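Local coordinates for protein SalCYP truncation (Salinispora tropica, PDB 7ABB) that binds heme c and belongs to the cytochrome P450 family of largely helical heme proteins, at residues Phe130-Leu140 with Val237-Ile248; Thr100-Ile111 with Ala346-Thr354. All coordinates share one frame; numbering follows the deposited sequence.

Contact 1 (Phe130-Leu140 with Val237-Ile248); sequences FSDEFARPYVL and VDSTVNHMANGI. With HEC (heme c), chain B.
Met244 enters the flank of helix 130-140 as a knob among Phe130, Ala135, Tyr138 and Val139. Its flexible, unbranched thioether is extended to SD and then bends (chi3 60°), setting CE 3.7 Å from Ala135 CB and close to the Phe134 and Tyr138 rings. Val241 is a second knob: CG1 touches Ser131 OG at 3.6 Å, and CG2 rests on Arg136 CA, also at 3.6 Å. Ala135, with only a methyl, allows its CA within 5.6 Å of Val241 CA. Val139 divides its methyls, CG1 against Val237 CA and CG2 against Met244 SD.

Ile248 CG2 stands over the face of Phe130, 3.7 Å from the ring centroid and 7° off its normal, a CH-pi contact. Met244 SD makes a Met-aromatic contact at the edge of Tyr138, 5.0 Å from the ring centroid.

Around Arg136, one water joins NE to Asp238 OD1, another NH2 to Asn242 OD1, while NH1 forms a salt bridge with Asp132 OD1 (2.9 Å). Ser131 OG is hydrogen-bonded to Tyr382 OH, outside the segments. Dispersion and close fit thus carry the interface, while the buried guanidinium, probably charged, is balanced directly by Asp132 and through water by Asp238.

Contact 2 (Thr100-Ile111 with Ala346-Thr354); sequences TPQRARDLTPAI and AYARAQILT
Thr100 opens the contact, its C atom 4.1 Å from Ala346 CB, and caps the helix by accepting from Arg103 N through OG1. Proline suits the next place, in a first turn that needs no amide donor; Pro101 CA lies 3.8 Å from Ala346 CB. Small Ala104 lets the helices draw near: its CB is 4.2 Å from Ala350 CB, and its CA meets the Tyr347 ring at the edge. Leu107 crosses that tyrosine at about a right angle, CD1 3.5 Å from Tyr347 CE1.

Thr108 OG1 donates to Ala104 O (2.7 Å), while CG2 packs 3.9 Å from Thr354 OG1, which donates to Ala350 O; both hydroxyls thus bond back within their own segments. Ile111 is the knob of the interface, held among Tyr347, Ala350, Gln351 and Thr354. With CG2 anti to the backbone N (CG1 at chi1 -65°), its two branches part: CG2 reaches Thr354 CG2 at 3.8 Å and CD1 reaches Tyr347 CE1 at 3.7 Å.

The short helix 101-106 runs 33° from the direction of helix 346-354. Helix 130-147 borders both segments, its Asn142 O hydrogen-bonded to Tyr347 OH, and helix 268-278 packs against Ile352.

In the fold
The two contacts lie with their centres about 15 Å apart and share no segment, yet they touch directly: Tyr138 OH of contact 1 makes a probable hydrogen bond with Gln351 O of contact 2 (2.7 Å), and Met244 packs on Ile352. Along the chain, contact 1 is nested within the loop that contact 2 closes. Helices 108-120, 130-147 and 345-362 probably correspond to the D, E and L helices of the P450 four-helix bundle, and helix 238-253 to the C-terminal part of its long central helix. Ser239, Thr240 and His243 from contact 1 and Ala348 from contact 2 line the heme c pocket, so the joined helices form part of the cofactor's surroundings.

Contact 1 (Phe130-Leu140 with Val237-Ile248)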
# COMPACT_ATOMS: atom_id res chain seq x y z
N PHE A 130 -11.22 14.52 -0.39
CA PHE A 130 -10.18 14.14 0.55
C PHE A 130 -8.92 13.65 -0.16
O PHE A 130 -7.80 14.08 0.18
CB PHE A 130 -10.72 13.06 1.49
CG PHE A 130 -9.72 12.55 2.48
CD1 PHE A 130 -9.54 13.17 3.70
CD2 PHE A 130 -8.94 11.43 2.18
CE1 PHE A 130 -8.61 12.70 4.61
CE2 PHE A 130 -8.04 10.94 3.11
CZ PHE A 130 -7.86 11.57 4.32
N SER A 131 -9.05 12.73 -1.11
CA SER A 131 -7.84 12.15 -1.68
C SER A 131 -7.23 13.05 -2.76
O SER A 131 -6.00 13.15 -2.85
CB SER A 131 -8.13 10.76 -2.24
OG SER A 131 -8.43 9.88 -1.16
N ASP A 132 -8.06 13.69 -3.58
CA ASP A 132 -7.53 14.52 -4.67
C ASP A 132 -6.83 15.76 -4.13
O ASP A 132 -5.75 16.13 -4.61
CB ASP A 132 -8.66 14.95 -5.61
CG ASP A 132 -9.21 13.82 -6.44
OD1 ASP A 132 -8.60 12.72 -6.46
OD2 ASP A 132 -10.26 14.03 -7.08
N GLU A 133 -7.44 16.45 -3.16
CA GLU A 133 -6.93 17.73 -2.70
C GLU A 133 -5.96 17.59 -1.53
O GLU A 133 -5.05 18.42 -1.40
CB GLU A 133 -8.09 18.65 -2.28
CG GLU A 133 -9.05 18.91 -3.38
CD GLU A 133 -10.05 19.97 -2.98
OE1 GLU A 133 -11.20 19.62 -2.65
OE2 GLU A 133 -9.64 21.17 -2.95
N PHE A 134 -6.10 16.55 -0.71
CA PHE A 134 -5.31 16.41 0.51
C PHE A 134 -4.41 15.17 0.45
O PHE A 134 -3.19 15.32 0.39
CB PHE A 134 -6.20 16.37 1.75
CG PHE A 134 -5.46 15.96 2.99
CD1 PHE A 134 -4.32 16.63 3.36
CD2 PHE A 134 -5.85 14.88 3.75
CE1 PHE A 134 -3.58 16.25 4.45
CE2 PHE A 134 -5.12 14.49 4.86
CZ PHE A 134 -3.99 15.17 5.22
N ALA A 135 -4.97 13.97 0.48
CA ALA A 135 -4.16 12.81 0.82
C ALA A 135 -3.11 12.52 -0.25
O ALA A 135 -1.97 12.19 0.08
CB ALA A 135 -5.03 11.58 1.06
N ARG A 136 -3.47 12.62 -1.54
CA ARG A 136 -2.49 12.26 -2.56
C ARG A 136 -1.29 13.20 -2.58
O ARG A 136 -0.15 12.72 -2.56
CB ARG A 136 -3.16 12.16 -3.93
CG ARG A 136 -2.27 11.50 -4.99
CD ARG A 136 -3.02 11.27 -6.27
NE ARG A 136 -4.15 10.36 -6.04
CZ ARG A 136 -5.43 10.68 -6.15
NH1 ARG A 136 -5.82 11.90 -6.51
NH2 ARG A 136 -6.34 9.76 -5.88
N PRO A 137 -1.45 14.53 -2.63
CA PRO A 137 -0.26 15.38 -2.57
C PRO A 137 0.49 15.25 -1.25
O PRO A 137 1.72 15.33 -1.23
CB PRO A 137 -0.82 16.80 -2.79
CG PRO A 137 -2.22 16.71 -2.63
CD PRO A 137 -2.67 15.31 -2.87
N TYR A 138 -0.23 15.02 -0.15
CA TYR A 138 0.41 14.77 1.15
C TYR A 138 1.33 13.56 1.09
O TYR A 138 2.51 13.64 1.42
CB TYR A 138 -0.69 14.55 2.19
CG TYR A 138 -0.28 13.97 3.50
CD1 TYR A 138 0.44 14.71 4.43
CD2 TYR A 138 -0.62 12.66 3.83
CE1 TYR A 138 0.79 14.16 5.65
CE2 TYR A 138 -0.28 12.13 5.04
CZ TYR A 138 0.39 12.87 5.95
OH TYR A 138 0.71 12.30 7.15
N VAL A 139 0.78 12.43 0.66
CA VAL A 139 1.55 11.19 0.62
C VAL A 139 2.71 11.30 -0.36
O VAL A 139 3.82 10.83 -0.09
CB VAL A 139 0.62 10.01 0.28
CG1 VAL A 139 1.42 8.74 0.00
CG2 VAL A 139 -0.34 9.76 1.44
N LEU A 140 2.47 11.89 -1.54
CA LEU A 140 3.55 12.01 -2.51
C LEU A 140 4.65 12.93 -1.99
O LEU A 140 5.83 12.63 -2.19
CB LEU A 140 3.00 12.52 -3.84
CG LEU A 140 4.03 12.74 -4.94
CD1 LEU A 140 4.84 11.49 -5.25
CD2 LEU A 140 3.30 13.26 -6.19
N VAL A 237 2.52 5.56 -3.12
CA VAL A 237 1.45 6.55 -2.99
C VAL A 237 0.07 5.91 -2.81
O VAL A 237 -0.58 6.14 -1.79
CB VAL A 237 1.42 7.50 -4.20
CG1 VAL A 237 0.36 8.55 -3.99
CG2 VAL A 237 2.77 8.16 -4.42
N ASP A 238 -0.39 5.14 -3.80
CA ASP A 238 -1.83 4.85 -3.89
C ASP A 238 -2.33 4.03 -2.71
O ASP A 238 -3.42 4.29 -2.18
CB ASP A 238 -2.14 4.16 -5.20
CG ASP A 238 -1.90 5.03 -6.43
OD1 ASP A 238 -1.67 6.26 -6.31
OD2 ASP A 238 -1.97 4.48 -7.54
N SER A 239 -1.60 2.99 -2.31
CA SER A 239 -2.07 2.18 -1.20
C SER A 239 -2.20 2.99 0.08
O SER A 239 -3.15 2.80 0.86
CB SER A 239 -1.15 1.00 -0.94
OG SER A 239 -1.36 -0.02 -1.88
N THR A 240 -1.23 3.88 0.34
CA THR A 240 -1.29 4.73 1.53
C THR A 240 -2.48 5.68 1.44
O THR A 240 -3.24 5.82 2.40
CB THR A 240 0.02 5.51 1.70
OG1 THR A 240 1.12 4.59 1.68
CG2 THR A 240 0.05 6.26 3.02
N VAL A 241 -2.65 6.34 0.29
CA VAL A 241 -3.77 7.26 0.10
C VAL A 241 -5.08 6.52 0.33
O VAL A 241 -5.98 7.03 1.01
CB VAL A 241 -3.73 7.88 -1.31
CG1 VAL A 241 -5.06 8.61 -1.63
CG2 VAL A 241 -2.58 8.83 -1.45
N ASN A 242 -5.23 5.32 -0.24
CA ASN A 242 -6.55 4.69 -0.17
C ASN A 242 -6.83 4.11 1.21
O ASN A 242 -7.99 4.06 1.61
CB ASN A 242 -6.70 3.64 -1.27
CG ASN A 242 -6.72 4.28 -2.65
OD1 ASN A 242 -6.84 5.51 -2.78
ND2 ASN A 242 -6.61 3.47 -3.68
N HIS A 243 -5.79 3.71 1.96
CA HIS A 243 -5.99 3.37 3.37
C HIS A 243 -6.40 4.60 4.18
O HIS A 243 -7.30 4.52 5.03
CB HIS A 243 -4.74 2.72 3.95
CG HIS A 243 -4.73 1.23 3.82
ND1 HIS A 243 -5.62 0.41 4.51
CD2 HIS A 243 -3.97 0.40 3.07
CE1 HIS A 243 -5.37 -0.85 4.21
NE2 HIS A 243 -4.36 -0.89 3.34
N MET A 244 -5.80 5.75 3.89
CA MET A 244 -6.19 6.98 4.57
C MET A 244 -7.65 7.29 4.29
O MET A 244 -8.40 7.67 5.19
CB MET A 244 -5.33 8.15 4.11
CG MET A 244 -3.94 8.16 4.67
SD MET A 244 -2.93 9.51 4.01
CE MET A 244 -3.91 10.90 4.55
N ALA A 245 -8.06 7.12 3.03
CA ALA A 245 -9.40 7.50 2.60
C ALA A 245 -10.45 6.55 3.15
O ALA A 245 -11.50 6.99 3.64
CB ALA A 245 -9.44 7.53 1.07
N ASN A 246 -10.24 5.24 3.03
CA ASN A 246 -11.23 4.30 3.53
C ASN A 246 -11.38 4.40 5.04
O ASN A 246 -12.50 4.24 5.55
CB ASN A 246 -10.85 2.88 3.11
CG ASN A 246 -11.28 2.56 1.70
OD1 ASN A 246 -12.47 2.59 1.39
ND2 ASN A 246 -10.32 2.24 0.84
N GLY A 247 -10.29 4.68 5.75
CA GLY A 247 -10.39 4.85 7.19
C GLY A 247 -11.18 6.09 7.58
O GLY A 247 -12.08 6.03 8.43
N ILE A 248 -10.83 7.25 7.00
CA ILE A 248 -11.58 8.48 7.32
C ILE A 248 -13.01 8.36 6.85
O ILE A 248 -13.92 8.90 7.49
CB ILE A 248 -10.89 9.73 6.74
CG1 ILE A 248 -11.38 10.96 7.50
CG2 ILE A 248 -11.14 9.88 5.27
CD1 ILE A 248 -10.69 11.09 8.85
FE HEC B . 4.36 -1.55 0.12
CHA HEC B . 5.71 -4.48 -1.06
CHB HEC B . 1.47 -3.24 0.82
CHC HEC B . 3.00 1.36 1.33
CHD HEC B . 7.09 0.20 -0.93
NA HEC B . 3.73 -3.45 -0.10
C1A HEC B . 4.45 -4.55 -0.56
C2A HEC B . 3.67 -5.77 -0.47
C3A HEC B . 2.50 -5.40 0.07
C4A HEC B . 2.51 -3.98 0.30
CMA HEC B . 1.28 -6.29 0.38
CAA HEC B . 4.14 -7.22 -0.87
CBA HEC B . 3.87 -7.57 -2.32
CGA HEC B . 4.31 -9.01 -2.59
O1A HEC B . 4.25 -9.37 -3.79
O2A HEC B . 4.68 -9.71 -1.62
NB HEC B . 2.57 -1.03 0.86
C1B HEC B . 1.51 -1.88 1.12
C2B HEC B . 0.49 -1.12 1.78
C3B HEC B . 0.93 0.14 1.94
C4B HEC B . 2.22 0.23 1.35
CMB HEC B . -0.83 -1.78 2.22
CAB HEC B . 0.31 1.38 2.52
CBB HEC B . -0.90 1.19 3.38
NC HEC B . 4.93 0.41 0.15
C1C HEC B . 4.26 1.42 0.79
C2C HEC B . 5.08 2.61 0.77
C3C HEC B . 6.24 2.31 0.14
C4C HEC B . 6.14 0.93 -0.26
CMC HEC B . 4.65 3.94 1.40
CAC HEC B . 7.46 3.18 -0.20
CBC HEC B . 7.70 4.48 0.58
ND HEC B . 6.04 -2.05 -0.83
C1D HEC B . 7.05 -1.14 -1.16
C2D HEC B . 8.10 -1.86 -1.79
C3D HEC B . 7.71 -3.30 -1.85
C4D HEC B . 6.42 -3.33 -1.21
CMD HEC B . 9.40 -1.24 -2.32
CAD HEC B . 8.50 -4.48 -2.44
CBD HEC B . 9.31 -5.09 -1.33
CGD HEC B . 10.03 -6.33 -1.83
O1D HEC B . 10.96 -6.80 -1.14
O2D HEC B . 9.66 -6.81 -2.91
O HOH W 1 -3.29 7.94 -4.95
O HOH W 2 -5.83 6.82 -4.96

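Contact 2 (Thr100-Ile111 with Ala346-Thr354)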
# COMPACT_ATOMS: atom_id res chain seq x y z
N THR A 100 13.45 2.23 7.96
CA THR A 100 13.24 1.72 9.30
C THR A 100 12.17 2.50 10.05
O THR A 100 11.88 3.66 9.73
CB THR A 100 14.51 1.81 10.10
OG1 THR A 100 14.92 3.19 10.15
CG2 THR A 100 15.60 0.95 9.50
N PRO A 101 11.66 1.93 11.14
CA PRO A 101 10.84 2.73 12.05
C PRO A 101 11.56 3.96 12.55
O PRO A 101 10.93 5.03 12.63
CB PRO A 101 10.52 1.74 13.19
CG PRO A 101 10.57 0.42 12.54
CD PRO A 101 11.71 0.51 11.55
N GLN A 102 12.86 3.89 12.84
CA GLN A 102 13.57 5.07 13.32
C GLN A 102 13.61 6.16 12.25
O GLN A 102 13.42 7.34 12.56
CB GLN A 102 14.99 4.72 13.76
CG GLN A 102 15.74 5.91 14.36
CD GLN A 102 15.03 6.51 15.57
OE1 GLN A 102 14.81 5.84 16.58
NE2 GLN A 102 14.64 7.78 15.47
N ARG A 103 13.84 5.79 10.99
CA ARG A 103 13.79 6.79 9.93
C ARG A 103 12.41 7.42 9.83
O ARG A 103 12.29 8.63 9.61
CB ARG A 103 14.17 6.18 8.57
CG ARG A 103 14.10 7.23 7.42
CD ARG A 103 15.44 7.50 6.83
NE ARG A 103 15.53 8.67 5.96
CZ ARG A 103 15.07 8.75 4.71
NH1 ARG A 103 15.29 9.87 4.04
NH2 ARG A 103 14.37 7.76 4.13
N ALA A 104 11.36 6.62 9.96
CA ALA A 104 10.01 7.19 9.92
C ALA A 104 9.80 8.20 11.04
O ALA A 104 9.20 9.26 10.82
CB ALA A 104 8.98 6.07 10.02
N ARG A 105 10.30 7.89 12.24
CA ARG A 105 10.22 8.84 13.34
C ARG A 105 11.02 10.09 13.03
O ARG A 105 10.56 11.21 13.30
CB ARG A 105 10.73 8.19 14.64
CG ARG A 105 9.82 7.07 15.13
CD ARG A 105 10.13 6.67 16.56
NE ARG A 105 11.41 5.97 16.69
CZ ARG A 105 11.57 4.65 16.56
NH1 ARG A 105 10.54 3.86 16.28
NH2 ARG A 105 12.78 4.12 16.71
N ASP A 106 12.21 9.93 12.45
CA ASP A 106 13.05 11.08 12.12
C ASP A 106 12.32 12.04 11.18
O ASP A 106 12.49 13.26 11.27
CB ASP A 106 14.36 10.62 11.47
CG ASP A 106 15.32 9.99 12.46
OD1 ASP A 106 15.09 10.06 13.69
OD2 ASP A 106 16.33 9.41 11.99
N LEU A 107 11.51 11.50 10.27
CA LEU A 107 10.80 12.26 9.26
C LEU A 107 9.42 12.70 9.73
O LEU A 107 8.75 13.43 8.99
CB LEU A 107 10.66 11.43 7.98
CG LEU A 107 11.96 11.07 7.25
CD1 LEU A 107 11.68 10.10 6.13
CD2 LEU A 107 12.60 12.30 6.70
N THR A 108 9.01 12.34 10.94
CA THR A 108 7.62 12.60 11.32
C THR A 108 7.36 14.09 11.56
O THR A 108 6.27 14.57 11.21
CB THR A 108 7.25 11.75 12.53
OG1 THR A 108 7.14 10.39 12.10
CG2 THR A 108 5.89 12.15 13.11
N PRO A 109 8.28 14.89 12.12
CA PRO A 109 7.98 16.33 12.20
C PRO A 109 7.67 16.93 10.84
O PRO A 109 6.75 17.76 10.72
CB PRO A 109 9.24 16.90 12.86
CG PRO A 109 9.71 15.75 13.74
CD PRO A 109 9.50 14.55 12.88
N ALA A 110 8.37 16.50 9.78
CA ALA A 110 8.07 17.01 8.44
C ALA A 110 6.71 16.51 7.95
O ALA A 110 5.93 17.28 7.38
CB ALA A 110 9.20 16.60 7.48
N ILE A 111 6.42 15.23 8.17
CA ILE A 111 5.12 14.68 7.80
C ILE A 111 4.00 15.44 8.50
O ILE A 111 2.99 15.80 7.90
CB ILE A 111 5.06 13.18 8.16
CG1 ILE A 111 6.07 12.37 7.34
CG2 ILE A 111 3.64 12.66 7.97
CD1 ILE A 111 6.20 10.96 7.85
N ALA A 346 6.61 0.90 7.88
CA ALA A 346 6.75 1.88 8.96
C ALA A 346 6.40 3.27 8.47
O ALA A 346 5.78 4.06 9.20
CB ALA A 346 8.17 1.87 9.54
N TYR A 347 6.78 3.59 7.23
CA TYR A 347 6.55 4.94 6.72
C TYR A 347 5.07 5.15 6.44
O TYR A 347 4.54 6.23 6.71
CB TYR A 347 7.39 5.19 5.45
CG TYR A 347 7.64 6.65 5.15
CD1 TYR A 347 8.20 7.47 6.11
CD2 TYR A 347 7.35 7.19 3.91
CE1 TYR A 347 8.45 8.80 5.85
CE2 TYR A 347 7.60 8.53 3.64
CZ TYR A 347 8.15 9.33 4.62
OH TYR A 347 8.42 10.67 4.39
N ALA A 348 4.42 4.15 5.87
CA ALA A 348 2.97 4.22 5.64
C ALA A 348 2.23 4.40 6.96
O ALA A 348 1.34 5.26 7.07
CB ALA A 348 2.50 2.96 4.91
N ARG A 349 2.56 3.60 7.97
CA ARG A 349 1.95 3.74 9.29
C ARG A 349 2.11 5.17 9.83
O ARG A 349 1.16 5.75 10.37
CB ARG A 349 2.57 2.74 10.25
CG ARG A 349 2.08 1.32 10.08
CD ARG A 349 2.86 0.39 10.96
NE ARG A 349 2.15 -0.88 11.06
CZ ARG A 349 2.61 -2.05 10.66
NH1 ARG A 349 3.83 -2.20 10.15
NH2 ARG A 349 1.82 -3.13 10.78
N ALA A 350 3.33 5.71 9.75
CA ALA A 350 3.56 7.06 10.26
C ALA A 350 2.72 8.07 9.51
O ALA A 350 2.15 9.00 10.11
CB ALA A 350 5.05 7.41 10.17
N GLN A 351 2.61 7.92 8.19
CA GLN A 351 1.82 8.89 7.42
C GLN A 351 0.34 8.82 7.77
O GLN A 351 -0.32 9.88 7.85
CB GLN A 351 2.00 8.64 5.93
CG GLN A 351 3.37 8.97 5.40
CD GLN A 351 3.46 8.69 3.95
OE1 GLN A 351 2.96 9.45 3.15
NE2 GLN A 351 4.11 7.57 3.59
N ILE A 352 -0.21 7.62 7.92
CA ILE A 352 -1.63 7.46 8.22
C ILE A 352 -1.94 8.02 9.59
O ILE A 352 -2.86 8.84 9.76
CB ILE A 352 -2.04 5.98 8.09
CG1 ILE A 352 -1.93 5.54 6.65
CG2 ILE A 352 -3.48 5.77 8.56
CD1 ILE A 352 -1.92 4.00 6.49
N LEU A 353 -1.21 7.57 10.60
CA LEU A 353 -1.46 8.03 11.96
C LEU A 353 -1.32 9.54 12.07
O LEU A 353 -2.16 10.22 12.66
CB LEU A 353 -0.54 7.33 12.94
CG LEU A 353 -0.69 7.76 14.39
CD1 LEU A 353 -2.13 7.58 14.88
CD2 LEU A 353 0.27 6.99 15.27
N THR A 354 -0.23 10.08 11.53
CA THR A 354 0.02 11.51 11.64
C THR A 354 -1.07 12.31 10.95
O THR A 354 -1.55 13.33 11.50
CB THR A 354 1.39 11.84 11.05
OG1 THR A 354 2.41 11.13 11.77
CG2 THR A 354 1.68 13.30 11.18